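Rubisco operon transcriptional regulator (Synechocystis sp., PDB 5Y2W) is a LysR-type transcriptional regulator that binds 2-phosphoglycolate in its regulatory domain and probably tunes expression of carbon-assimilation genes to metabolic state. Local coordinates at residues 143-147 with 159-164. Residues are numbered along the deposited sequence; the frame is centred on the assembly and turned at random.
Sequences NEAIK and LSQHTL
L159, the last but one residue of strand 157-160, pushes its two methyls against the first turn of helix 143-151. CD1 rests on K147 CG at 3.7 Å, while CD2 touches both I146 CD1 at 4.0 Å and N143 OD1 at 3.2 Å, the amide oxygen pressing close to the methyl. Beside the leucine, T163 lays CG2 against N143 CB at 3.7 Å, the two side chains crossing nearly at right angles. The methyl can do so because OG1 sits between backbone N and carbonyl carbon (chi1 63°) and turns back to S160 O, an acceptor shared with T163 N. The packing thins toward L164, whose CD2 only grazes K147 CD at 4.4 Å. Two polar links accompany the apolar contacts. K147, bent at chi3 (-73°), brings NZ to T163 O at 2.7 Å, tilted 29° from the carbonyl plane, and forms a salt bridge to E167. With an alanine here, T163 O and the E167 carboxylate would probably lose their shared cation, and a gap would be likely to open beside L159 CD1. At the other end a water bridges N143 OD1 and S160 N. The same OD1 also takes a hydrogen bond from R113, ND2 pairs with T19 OG1, and the N143 side chain lies about 5 Å from bound 2-phosphoglycolate; the contact thus probably helps fix N143 as a second-shell residue orienting two pocket side chains in this periplasmic-binding-protein-like domain.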
# COMPACT_ATOMS: atom_id res chain seq x y z
N ASN A 143 -4.61 1.41 -3.52
CA ASN A 143 -5.01 0.44 -4.55
C ASN A 143 -5.48 -0.89 -3.99
O ASN A 143 -6.38 -1.53 -4.56
CB ASN A 143 -3.90 0.22 -5.58
CG ASN A 143 -3.48 1.53 -6.26
OD1 ASN A 143 -4.25 2.19 -6.97
ND2 ASN A 143 -2.23 1.91 -6.02
N GLU A 144 -4.88 -1.35 -2.91
CA GLU A 144 -5.20 -2.68 -2.42
C GLU A 144 -6.58 -2.56 -1.79
O GLU A 144 -7.40 -3.40 -1.97
CB GLU A 144 -4.23 -3.18 -1.35
CG GLU A 144 -2.82 -2.63 -1.50
CD GLU A 144 -2.20 -3.23 -2.72
OE1 GLU A 144 -2.37 -4.48 -2.79
OE2 GLU A 144 -1.62 -2.49 -3.59
N ALA A 145 -6.82 -1.47 -1.07
CA ALA A 145 -8.15 -1.23 -0.43
C ALA A 145 -9.24 -1.27 -1.48
O ALA A 145 -10.24 -1.90 -1.25
CB ALA A 145 -8.16 0.11 0.26
N ILE A 146 -8.98 -0.63 -2.65
CA ILE A 146 -9.92 -0.61 -3.69
C ILE A 146 -10.14 -1.99 -4.29
O ILE A 146 -11.28 -2.37 -4.54
CB ILE A 146 -9.54 0.38 -4.81
CG1 ILE A 146 -9.61 1.79 -4.29
CG2 ILE A 146 -10.53 0.22 -5.95
CD1 ILE A 146 -9.19 2.86 -5.26
N LYS A 147 -9.10 -2.78 -4.48
CA LYS A 147 -9.33 -4.16 -4.98
C LYS A 147 -10.19 -5.00 -4.00
O LYS A 147 -11.04 -5.79 -4.42
CB LYS A 147 -8.03 -4.89 -5.20
CG LYS A 147 -7.25 -4.31 -6.38
CD LYS A 147 -6.07 -5.19 -6.74
CE LYS A 147 -4.91 -5.09 -5.75
NZ LYS A 147 -3.99 -6.21 -6.07
N LEU A 159 -7.83 1.35 -11.99
CA LEU A 159 -6.54 1.28 -11.34
C LEU A 159 -5.50 0.92 -12.42
O LEU A 159 -5.85 0.39 -13.48
CB LEU A 159 -6.54 0.13 -10.31
CG LEU A 159 -7.44 0.14 -9.06
CD1 LEU A 159 -7.32 -1.17 -8.28
CD2 LEU A 159 -7.05 1.31 -8.23
N SER A 160 -4.24 1.13 -12.10
CA SER A 160 -3.14 0.58 -12.90
C SER A 160 -3.25 -0.89 -13.01
O SER A 160 -3.43 -1.59 -12.01
CB SER A 160 -1.78 0.87 -12.25
OG SER A 160 -0.77 0.29 -13.05
N GLN A 161 -3.11 -1.37 -14.22
CA GLN A 161 -3.01 -2.78 -14.48
C GLN A 161 -1.89 -3.46 -13.73
O GLN A 161 -1.97 -4.66 -13.49
CB GLN A 161 -2.74 -2.99 -15.95
CG GLN A 161 -3.14 -4.37 -16.45
CD GLN A 161 -3.54 -4.34 -17.89
OE1 GLN A 161 -3.17 -3.44 -18.62
NE2 GLN A 161 -4.28 -5.33 -18.31
N HIS A 162 -0.84 -2.71 -13.33
CA HIS A 162 0.24 -3.31 -12.52
C HIS A 162 -0.27 -3.77 -11.18
O HIS A 162 0.40 -4.56 -10.54
CB HIS A 162 1.38 -2.32 -12.30
CG HIS A 162 2.06 -1.91 -13.58
ND1 HIS A 162 2.82 -2.78 -14.32
CD2 HIS A 162 2.05 -0.75 -14.27
CE1 HIS A 162 3.26 -2.18 -15.41
NE2 HIS A 162 2.80 -0.94 -15.41
N THR A 163 -1.43 -3.26 -10.71
CA THR A 163 -1.92 -3.67 -9.37
C THR A 163 -2.52 -5.09 -9.41
O THR A 163 -2.66 -5.74 -8.38
CB THR A 163 -3.01 -2.73 -8.82
OG1 THR A 163 -4.15 -2.78 -9.67
CG2 THR A 163 -2.52 -1.27 -8.67
N LEU A 164 -2.89 -5.54 -10.61
CA LEU A 164 -3.44 -6.88 -10.83
C LEU A 164 -2.41 -8.03 -10.97
O LEU A 164 -2.79 -9.14 -11.23
CB LEU A 164 -4.32 -6.88 -12.08
CG LEU A 164 -5.49 -5.89 -12.10
CD1 LEU A 164 -6.09 -5.86 -13.50
CD2 LEU A 164 -6.52 -6.24 -11.01
O HOH W 1 -3.87 2.86 -9.70